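Local coordinates for protein L-lysine 6-monooxygenase (Pseudomonas syringae pv. tomato, PDB 5CQF) that probably acts as an FAD- and NADPH-dependent oxidoreductase that hydroxylates the side-chain amine of L-lysine in siderophore biosynthesis, at residues A[73-78]-A[249-254]; A[109-114]-A[216-221]; A[309-314]-A[339-344]. All coordinates share one frame; numbering follows the deposited sequence.

In the fold
Contact 1 joins a loop, 73-78, to a loop 171 residues further on, 249-254. It thereby closes a long stretch of chain. Nested inside it, contact 2 ties the start of helix 111-125 to helix 214-226, whose start overlaps what is probably a Rossmann-type glycine-rich turn. Contact 3 opens after contact 1 has closed. It closes a short, strand-rich excursion between strand 308-311 of the second parallel sheet and strand 338-343 of the antiparallel sheet. Contacts 1 and 2 touch through W114, whose ring packs on D76 CB and on backbone oxygens of V73 and R75. Contact 3 lies apart, its centre about 24 Å from that of contact 2 and about 36 Å from that of contact 1.

Contact 1: residues A[73-78]-A[249-254]; sequences VFRDLV and FPNRVF
R75 sends its chain toward N251 from a first torsion of -60°, with CG beside the backbone N and anti to the carbonyl carbon. The chain then runs extended and bends at chi3 (51°), which turns the guanidinium to the 249-254 loop. The N251 amide starts from a similar first torsion and offers its oxygen.

R75 NH1 donates to N251 OD1 over 3.0 Å, with a bent N-H...O angle of 137°. The donor lies slightly out of the carbonyl plane, and the guanidinium and amide planes are steeply inclined to each other. R75 NH2 reaches the backbone oxygen P250 O at 2.9 Å in a weak bond. One guanidinium thus spans two neighbouring residues, one through its side chain and one through its backbone. The other end of the amide is also held: N251 ND2 donates to D68 OD2. This fixes which way round the amide sits.

The contact is buried and joins two loops. L77 packs on helices 23-37 and 111-125, while P250 touches L414 of helix 412-428. F100 of a second subunit packs on R75, and the 249-254 loop leads into helix 255-264.

Contact 2: residues A[109-114]-A[216-221]; sequences ASRHEW and ASESVL
R111 and E218 form a salt bridge between two helices. R111 NH1 donates to E218 OE1 at 2.7 Å, with an N-H...O angle of 149°. The donor comes to the syn side of the oxygen, somewhat out of the carboxylate plane. From the arginine, OE1 lies at the edge of the guanidinium, near its plane. The second pair, R111 NH2 to E218 OE2, is 2.8 Å long but poorly aligned, and is a weak bond. The two flat groups are twisted 55° apart, so this is not the flat, coplanar form of a two-bonded arginine-carboxylate pair.

The side chains come from opposite directions and span the distance between the helices; the CA atoms of R111 and E218 are 11.9 Å apart. R111 leaves its helix with CG opposite the backbone N (chi1 176°) and bends at chi3 before presenting its nitrogens. The E218 chain is extended beyond CG.

Both carboxylate oxygens have further donors. G66 N donates to OE1, and Q214 NE2, one turn earlier on the same helix, donates to OE2. R111 NH2 also makes a weak bond to T67 O. These partners would help to hold the ion pair in place, and the positive guanidinium probably favours the charged form of E218.

Just before R111, S110 is the N-cap of helix 111-125: its OG accepts from E113 N at 3.1 Å. E218 touches E289 of helix 287-302, and L221 touches K292 and L296 of the same helix. Helix 214-226 follows strand 206-210 through a GxGxxA pattern that includes A216. Such a strand-turn-helix is characteristic of Rossmann-type dinucleotide-binding folds and is consistent with the NADP dependence of this family.

Contact 3: residues A[309-314]-A[339-344]; sequences HTYAYS and RVLEVD
Y311 meets R339 and L341 where the edge strand of a parallel Rossmann-type sheet packs, through this tyrosine, against the edge strand of a three-stranded antiparallel sheet. Within this chain, strand 308-311 is outermost in the parallel sheet, and strand 338-343 is outermost in the antiparallel one. The two segments share no hydrogen bond. The contact rests on one tyrosine ring that is met on a face and at an edge.

L341 comes from the direction opposite to Y311. Its CD1 sits over one face of the ring, 4.0 Å above the plane and shifted toward the rim. Its other methyl, CD2, lies nearer the phenol end, 4.0 Å from Y311 CZ and 3.5 Å from Y311 OH. Both branches of the leucine therefore pack around the polar end of the tyrosine.

That hydroxyl has its polar partner in the neighbouring strand 231-235, where it hydrogen-bonds with H233 ND1. L341 also touches H233, and L330 of strand 325-332 packs on both Y311 and L341. The leucine and tyrosine thus belong to one patch that joins the two sheets. Backbone bonds from Y311 to S234 and H236 tie its strand to the rest of the parallel sheet.

R339 covers a different part of the ring. Its CG lies between the backbone N and the carbonyl carbon (chi1 53°), and its chain bends at chi2 and again at chi3, which folds the guanidinium back against the tyrosine. The two planes are nearly perpendicular, 85° apart. The ring presents its edge to the flat side of the guanidinium, rather than a face to the charge. Y311 CE2 stands over the centre of the guanidinium, 3.8 Å from R339 CZ.

Contact 1: residues A[73-78]-A[249-254]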
loop_
_atom_site.group_PDB
_atom_site.type_symbol
_atom_site.label_atom_id
_atom_site.label_comp_id
_atom_site.label_asym_id
_atom_site.label_seq_id
_atom_site.Cartn_x
_atom_site.Cartn_y
_atom_site.Cartn_z
ATOM N N VAL A 73 -15.181 -4.836 3.653
ATOM C CA VAL A 73 -16.311 -5.426 2.954
ATOM C C VAL A 73 -17.367 -6.068 3.906
ATOM O O VAL A 73 -18.496 -6.155 3.556
ATOM C CB VAL A 73 -15.734 -6.343 1.839
ATOM C CG1 VAL A 73 -15.307 -7.700 2.379
ATOM C CG2 VAL A 73 -16.669 -6.467 0.671
ATOM N N PHE A 74 -17.025 -6.406 5.142
ATOM C CA PHE A 74 -17.985 -6.892 6.128
ATOM C C PHE A 74 -18.941 -5.843 6.633
ATOM O O PHE A 74 -19.979 -6.174 7.215
ATOM C CB PHE A 74 -17.292 -7.429 7.382
ATOM C CG PHE A 74 -16.561 -8.729 7.192
ATOM C CD1 PHE A 74 -16.951 -9.650 6.237
ATOM C CD2 PHE A 74 -15.491 -9.032 8.003
ATOM C CE1 PHE A 74 -16.260 -10.843 6.082
ATOM C CE2 PHE A 74 -14.816 -10.229 7.881
ATOM C CZ PHE A 74 -15.189 -11.135 6.906
ATOM N N ARG A 75 -18.590 -4.586 6.430
ATOM C CA ARG A 75 -19.369 -3.482 6.940
ATOM C C ARG A 75 -20.368 -3.074 5.859
ATOM O O ARG A 75 -20.308 -1.959 5.307
ATOM C CB ARG A 75 -18.435 -2.366 7.377
ATOM C CG ARG A 75 -17.509 -2.903 8.470
ATOM C CD ARG A 75 -16.569 -1.883 9.126
ATOM N NE ARG A 75 -17.302 -0.719 9.557
ATOM C CZ ARG A 75 -16.907 0.544 9.379
ATOM N NH1 ARG A 75 -15.751 0.820 8.767
ATOM N NH2 ARG A 75 -17.701 1.524 9.812
ATOM N N ASP A 76 -21.277 -4.021 5.600
ATOM C CA ASP A 76 -22.326 -3.958 4.597
ATOM C C ASP A 76 -23.656 -3.713 5.302
ATOM O O ASP A 76 -23.651 -3.312 6.470
ATOM C CB ASP A 76 -22.335 -5.252 3.743
ATOM C CG ASP A 76 -22.686 -6.535 4.528
ATOM O OD1 ASP A 76 -23.362 -6.496 5.555
ATOM O OD2 ASP A 76 -22.260 -7.627 4.099
ATOM N N LEU A 77 -24.790 -3.963 4.623
ATOM C CA LEU A 77 -26.113 -3.634 5.180
ATOM C C LEU A 77 -26.638 -4.616 6.180
ATOM O O LEU A 77 -27.684 -4.335 6.778
ATOM C CB LEU A 77 -27.178 -3.494 4.084
ATOM C CG LEU A 77 -27.104 -2.214 3.279
ATOM C CD1 LEU A 77 -28.017 -2.328 2.078
ATOM C CD2 LEU A 77 -27.446 -0.966 4.103
ATOM N N VAL A 78 -25.981 -5.770 6.351
ATOM C CA VAL A 78 -26.534 -6.819 7.262
ATOM C C VAL A 78 -25.572 -7.530 8.160
ATOM O O VAL A 78 -25.937 -7.898 9.263
ATOM C CB VAL A 78 -27.306 -7.912 6.489
ATOM C CG1 VAL A 78 -28.454 -7.276 5.752
ATOM C CG2 VAL A 78 -26.409 -8.665 5.507
ATOM N N PHE A 249 -15.577 9.722 9.933
ATOM C CA PHE A 249 -15.504 9.328 11.339
ATOM C C PHE A 249 -15.819 7.857 11.555
ATOM O O PHE A 249 -15.048 7.162 12.184
ATOM C CB PHE A 249 -16.426 10.223 12.172
ATOM C CG PHE A 249 -16.306 10.031 13.661
ATOM C CD1 PHE A 249 -15.377 10.764 14.394
ATOM C CD2 PHE A 249 -17.174 9.176 14.348
ATOM C CE1 PHE A 249 -15.297 10.627 15.772
ATOM C CE2 PHE A 249 -17.085 9.039 15.731
ATOM C CZ PHE A 249 -16.144 9.762 16.439
ATOM N N PRO A 250 -16.930 7.370 10.992
ATOM C CA PRO A 250 -17.301 5.972 11.235
ATOM C C PRO A 250 -16.300 4.924 10.694
ATOM O O PRO A 250 -16.352 3.753 11.098
ATOM C CB PRO A 250 -18.643 5.827 10.510
ATOM C CG PRO A 250 -19.120 7.220 10.267
ATOM C CD PRO A 250 -17.879 8.049 10.090
ATOM N N ASN A 251 -15.398 5.353 9.811
ATOM C CA ASN A 251 -14.309 4.502 9.327
ATOM C C ASN A 251 -13.006 4.613 10.110
ATOM O O ASN A 251 -12.084 3.864 9.871
ATOM C CB ASN A 251 -14.096 4.749 7.844
ATOM C CG ASN A 251 -15.336 4.400 7.036
ATOM O OD1 ASN A 251 -16.049 3.459 7.371
ATOM N ND2 ASN A 251 -15.611 5.165 5.984
ATOM N N ARG A 252 -12.960 5.511 11.075
ATOM C CA ARG A 252 -11.795 5.663 11.936
ATOM C C ARG A 252 -11.999 5.038 13.290
ATOM O O ARG A 252 -11.043 4.573 13.883
ATOM C CB ARG A 252 -11.458 7.145 12.132
ATOM C CG ARG A 252 -10.972 7.811 10.861
ATOM C CD ARG A 252 -9.574 7.327 10.456
ATOM N NE ARG A 252 -8.564 7.771 11.424
ATOM C CZ ARG A 252 -8.053 8.998 11.488
ATOM N NH1 ARG A 252 -8.414 9.918 10.615
ATOM N NH2 ARG A 252 -7.164 9.301 12.422
ATOM N N VAL A 253 -13.227 5.068 13.799
ATOM C CA VAL A 253 -13.553 4.517 15.108
ATOM C C VAL A 253 -14.900 3.833 15.088
ATOM O O VAL A 253 -15.683 4.083 14.187
ATOM C CB VAL A 253 -13.600 5.603 16.200
ATOM C CG1 VAL A 253 -12.198 6.119 16.477
ATOM C CG2 VAL A 253 -14.521 6.746 15.818
ATOM N N PHE A 254 -15.150 2.975 16.074
ATOM C CA PHE A 254 -16.439 2.295 16.203
ATOM C C PHE A 254 -17.406 3.312 16.769
ATOM O O PHE A 254 -17.397 3.575 17.979
ATOM C CB PHE A 254 -16.333 1.060 17.099
ATOM C CG PHE A 254 -17.578 0.221 17.152
ATOM C CD1 PHE A 254 -18.098 -0.362 16.010
ATOM C CD2 PHE A 254 -18.228 -0.006 18.363
ATOM C CE1 PHE A 254 -19.240 -1.139 16.061
ATOM C CE2 PHE A 254 -19.376 -0.776 18.429
ATOM C CZ PHE A 254 -19.879 -1.353 17.278
#

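Contact 2: residues A[109-114]-A[216-221]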
loop_
_atom_site.group_PDB
_atom_site.type_symbol
_atom_site.label_atom_id
_atom_site.label_comp_id
_atom_site.label_asym_id
_atom_site.label_seq_id
_atom_site.Cartn_x
_atom_site.Cartn_y
_atom_site.Cartn_z
ATOM N N ALA A 109 -14.098 -2.007 -2.391
ATOM C CA ALA A 109 -15.092 -2.036 -3.404
ATOM C C ALA A 109 -15.384 -0.621 -3.790
ATOM O O ALA A 109 -15.324 0.257 -2.945
ATOM C CB ALA A 109 -16.348 -2.666 -2.844
ATOM N N SER A 110 -15.784 -0.405 -5.035
ATOM C CA SER A 110 -16.049 0.927 -5.512
ATOM C C SER A 110 -17.453 1.347 -5.143
ATOM O O SER A 110 -18.319 0.530 -4.831
ATOM C CB SER A 110 -15.854 1.017 -7.032
ATOM O OG SER A 110 -16.857 0.258 -7.709
ATOM N N ARG A 111 -17.657 2.652 -5.152
ATOM C CA ARG A 111 -18.977 3.205 -5.038
ATOM C C ARG A 111 -19.960 2.530 -5.991
ATOM O O ARG A 111 -21.072 2.198 -5.615
ATOM C CB ARG A 111 -18.921 4.688 -5.357
ATOM C CG ARG A 111 -20.286 5.354 -5.368
ATOM C CD ARG A 111 -20.169 6.843 -5.098
ATOM N NE ARG A 111 -19.456 7.085 -3.843
ATOM C CZ ARG A 111 -19.118 8.289 -3.399
ATOM N NH1 ARG A 111 -19.451 9.363 -4.106
ATOM N NH2 ARG A 111 -18.445 8.416 -2.261
ATOM N N HIS A 112 -19.549 2.353 -7.229
ATOM C CA HIS A 112 -20.422 1.753 -8.245
ATOM C C HIS A 112 -20.820 0.317 -7.834
ATOM O O HIS A 112 -21.983 -0.058 -7.934
ATOM C CB HIS A 112 -19.721 1.844 -9.612
ATOM C CG HIS A 112 -20.362 1.057 -10.706
ATOM N ND1 HIS A 112 -21.647 1.295 -11.155
ATOM C CD2 HIS A 112 -19.864 0.077 -11.502
ATOM C CE1 HIS A 112 -21.927 0.472 -12.151
ATOM N NE2 HIS A 112 -20.861 -0.277 -12.381
ATOM N N GLU A 113 -19.863 -0.445 -7.303
ATOM C CA GLU A 113 -20.148 -1.784 -6.830
ATOM C C GLU A 113 -21.101 -1.782 -5.626
ATOM O O GLU A 113 -22.082 -2.549 -5.598
ATOM C CB GLU A 113 -18.866 -2.597 -6.555
ATOM C CG GLU A 113 -19.174 -4.087 -6.349
ATOM C CD GLU A 113 -17.979 -5.031 -6.409
ATOM O OE1 GLU A 113 -16.812 -4.627 -6.162
ATOM O OE2 GLU A 113 -18.198 -6.230 -6.698
ATOM N N TRP A 114 -20.857 -0.923 -4.649
ATOM C CA TRP A 114 -21.787 -0.819 -3.510
ATOM C C TRP A 114 -23.204 -0.423 -3.933
ATOM O O TRP A 114 -24.173 -0.939 -3.377
ATOM C CB TRP A 114 -21.283 0.179 -2.472
ATOM C CG TRP A 114 -20.159 -0.305 -1.651
ATOM C CD1 TRP A 114 -18.857 0.114 -1.692
ATOM C CD2 TRP A 114 -20.220 -1.309 -0.663
ATOM N NE1 TRP A 114 -18.109 -0.566 -0.764
ATOM C CE2 TRP A 114 -18.938 -1.442 -0.120
ATOM C CE3 TRP A 114 -21.245 -2.110 -0.174
ATOM C CZ2 TRP A 114 -18.659 -2.349 0.849
ATOM C CZ3 TRP A 114 -20.959 -3.016 0.779
ATOM C CH2 TRP A 114 -19.700 -3.136 1.283
ATOM N N ALA A 216 -17.370 18.008 -1.646
ATOM C CA ALA A 216 -16.583 19.039 -2.285
ATOM C C ALA A 216 -15.421 18.440 -3.068
ATOM O O ALA A 216 -15.125 18.852 -4.177
ATOM C CB ALA A 216 -16.069 20.055 -1.273
ATOM N N SER A 217 -14.743 17.485 -2.481
ATOM C CA SER A 217 -13.592 16.878 -3.134
ATOM C C SER A 217 -14.015 16.192 -4.438
ATOM O O SER A 217 -13.452 16.431 -5.513
ATOM C CB SER A 217 -12.951 15.885 -2.173
ATOM O OG SER A 217 -11.744 15.418 -2.706
ATOM N N GLU A 218 -15.049 15.371 -4.343
ATOM C CA GLU A 218 -15.497 14.619 -5.487
ATOM C C GLU A 218 -16.019 15.514 -6.627
ATOM O O GLU A 218 -15.864 15.191 -7.802
ATOM C CB GLU A 218 -16.575 13.633 -5.063
ATOM C CG GLU A 218 -16.050 12.569 -4.128
ATOM C CD GLU A 218 -17.131 11.577 -3.721
ATOM O OE1 GLU A 218 -18.322 11.838 -4.040
ATOM O OE2 GLU A 218 -16.784 10.533 -3.102
ATOM N N SER A 219 -16.609 16.639 -6.268
ATOM C CA SER A 219 -17.078 17.589 -7.256
ATOM C C SER A 219 -15.913 18.192 -7.967
ATOM O O SER A 219 -15.901 18.315 -9.184
ATOM C CB SER A 219 -17.893 18.688 -6.588
ATOM O OG SER A 219 -19.083 18.167 -6.022
ATOM N N VAL A 220 -14.915 18.569 -7.194
ATOM C CA VAL A 220 -13.732 19.139 -7.773
ATOM C C VAL A 220 -13.117 18.153 -8.730
ATOM O O VAL A 220 -12.811 18.498 -9.871
ATOM C CB VAL A 220 -12.720 19.571 -6.705
ATOM C CG1 VAL A 220 -11.399 19.986 -7.331
ATOM C CG2 VAL A 220 -13.282 20.737 -5.906
ATOM N N LEU A 221 -12.937 16.931 -8.271
ATOM C CA LEU A 221 -12.316 15.906 -9.103
ATOM C C LEU A 221 -13.076 15.696 -10.391
ATOM O O LEU A 221 -12.472 15.567 -11.464
ATOM C CB LEU A 221 -12.208 14.591 -8.347
ATOM C CG LEU A 221 -11.523 13.401 -9.043
ATOM C CD1 LEU A 221 -10.081 13.707 -9.392
ATOM C CD2 LEU A 221 -11.558 12.204 -8.105
#

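Contact 3: residues A[309-314]-A[339-344]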
loop_
_atom_site.group_PDB
_atom_site.type_symbol
_atom_site.label_atom_id
_atom_site.label_comp_id
_atom_site.label_asym_id
_atom_site.label_seq_id
_atom_site.Cartn_x
_atom_site.Cartn_y
_atom_site.Cartn_z
ATOM N N HIS A 309 -7.280 26.227 -7.667
ATOM C CA HIS A 309 -6.820 27.326 -6.818
ATOM C C HIS A 309 -7.476 27.194 -5.450
ATOM O O HIS A 309 -8.713 27.099 -5.348
ATOM C CB HIS A 309 -7.202 28.647 -7.446
ATOM C CG HIS A 309 -6.744 28.784 -8.865
ATOM N ND1 HIS A 309 -5.507 29.291 -9.205
ATOM C CD2 HIS A 309 -7.344 28.448 -10.029
ATOM C CE1 HIS A 309 -5.371 29.274 -10.515
ATOM N NE2 HIS A 309 -6.474 28.770 -11.037
ATOM N N THR A 310 -6.659 27.199 -4.403
ATOM C CA THR A 310 -7.151 27.008 -3.043
ATOM C C THR A 310 -7.180 28.327 -2.227
ATOM O O THR A 310 -6.234 29.084 -2.274
ATOM C CB THR A 310 -6.283 25.943 -2.378
ATOM O OG1 THR A 310 -6.555 24.693 -3.019
ATOM C CG2 THR A 310 -6.611 25.796 -0.924
ATOM N N TYR A 311 -8.262 28.603 -1.503
ATOM C CA TYR A 311 -8.328 29.783 -0.624
ATOM C C TYR A 311 -8.721 29.289 0.751
ATOM O O TYR A 311 -9.883 28.955 0.975
ATOM C CB TYR A 311 -9.330 30.842 -1.139
ATOM C CG TYR A 311 -9.144 31.130 -2.611
ATOM C CD1 TYR A 311 -9.579 30.231 -3.563
ATOM C CD2 TYR A 311 -8.477 32.272 -3.047
ATOM C CE1 TYR A 311 -9.377 30.455 -4.901
ATOM C CE2 TYR A 311 -8.290 32.517 -4.405
ATOM C CZ TYR A 311 -8.747 31.582 -5.321
ATOM O OH TYR A 311 -8.571 31.758 -6.658
ATOM N N ALA A 312 -7.750 29.217 1.664
ATOM C CA ALA A 312 -8.039 28.800 3.030
ATOM C C ALA A 312 -8.601 29.952 3.894
ATOM O O ALA A 312 -8.600 31.100 3.520
ATOM C CB ALA A 312 -6.787 28.214 3.662
ATOM N N TYR A 313 -9.143 29.602 5.046
ATOM C CA TYR A 313 -9.572 30.574 6.051
ATOM C C TYR A 313 -10.454 31.629 5.459
ATOM O O TYR A 313 -10.390 32.771 5.891
ATOM C CB TYR A 313 -8.348 31.233 6.731
ATOM C CG TYR A 313 -7.252 30.235 7.070
ATOM C CD1 TYR A 313 -7.528 29.111 7.842
ATOM C CD2 TYR A 313 -5.948 30.412 6.600
ATOM C CE1 TYR A 313 -6.548 28.190 8.135
ATOM C CE2 TYR A 313 -4.959 29.498 6.891
ATOM C CZ TYR A 313 -5.260 28.379 7.645
ATOM O OH TYR A 313 -4.266 27.460 7.928
ATOM N N SER A 314 -11.312 31.238 4.515
ATOM C CA SER A 314 -12.108 32.181 3.746
ATOM C C SER A 314 -13.599 31.937 3.779
ATOM O O SER A 314 -14.055 30.782 3.857
ATOM C CB SER A 314 -11.663 32.187 2.294
ATOM O OG SER A 314 -10.313 32.592 2.219
ATOM N N ARG A 339 -10.718 39.630 -1.610
ATOM C CA ARG A 339 -10.457 39.578 -3.058
ATOM C C ARG A 339 -11.702 39.141 -3.807
ATOM O O ARG A 339 -12.628 38.586 -3.228
ATOM C CB ARG A 339 -9.297 38.647 -3.386
ATOM C CG ARG A 339 -9.455 37.270 -2.802
ATOM C CD ARG A 339 -8.114 36.672 -2.450
ATOM N NE ARG A 339 -7.377 36.356 -3.655
ATOM C CZ ARG A 339 -6.268 35.633 -3.673
ATOM N NH1 ARG A 339 -5.682 35.395 -4.838
ATOM N NH2 ARG A 339 -5.748 35.145 -2.537
ATOM N N VAL A 340 -11.711 39.414 -5.102
ATOM C CA VAL A 340 -12.859 39.153 -5.955
ATOM C C VAL A 340 -12.486 38.073 -6.971
ATOM O O VAL A 340 -11.385 38.086 -7.496
ATOM C CB VAL A 340 -13.291 40.458 -6.673
ATOM C CG1 VAL A 340 -14.412 40.220 -7.682
ATOM C CG2 VAL A 340 -13.711 41.497 -5.646
ATOM N N LEU A 341 -13.409 37.138 -7.209
ATOM C CA LEU A 341 -13.287 36.076 -8.231
ATOM C C LEU A 341 -14.453 36.177 -9.181
ATOM O O LEU A 341 -15.599 36.330 -8.747
ATOM C CB LEU A 341 -13.363 34.691 -7.594
ATOM C CG LEU A 341 -12.226 34.313 -6.661
ATOM C CD1 LEU A 341 -12.532 33.019 -5.919
ATOM C CD2 LEU A 341 -10.933 34.189 -7.456
ATOM N N GLU A 342 -14.188 36.070 -10.470
ATOM C CA GLU A 342 -15.269 35.931 -11.436
ATOM C C GLU A 342 -15.312 34.498 -11.960
ATOM O O GLU A 342 -14.337 34.020 -12.517
ATOM C CB GLU A 342 -15.067 36.896 -12.579
ATOM C CG GLU A 342 -14.914 38.326 -12.109
ATOM C CD GLU A 342 -14.366 39.216 -13.189
ATOM O OE1 GLU A 342 -13.338 38.840 -13.808
ATOM O OE2 GLU A 342 -14.974 40.281 -13.414
ATOM N N VAL A 343 -16.443 33.833 -11.775
ATOM C CA VAL A 343 -16.618 32.468 -12.210
ATOM C C VAL A 343 -17.895 32.303 -12.999
ATOM O O VAL A 343 -18.735 33.176 -12.976
ATOM C CB VAL A 343 -16.610 31.495 -11.012
ATOM C CG1 VAL A 343 -15.226 31.466 -10.396
ATOM C CG2 VAL A 343 -17.642 31.869 -9.967
ATOM N N ASP A 344 -18.018 31.189 -13.715
ATOM C CA ASP A 344 -19.198 30.889 -14.522
ATOM C C ASP A 344 -20.206 30.074 -13.734
ATOM O O ASP A 344 -21.379 30.138 -14.008
ATOM C CB ASP A 344 -18.794 30.123 -15.772
ATOM C CG ASP A 344 -17.836 30.909 -16.657
ATOM O OD1 ASP A 344 -18.184 32.060 -17.036
ATOM O OD2 ASP A 344 -16.727 30.400 -16.955
#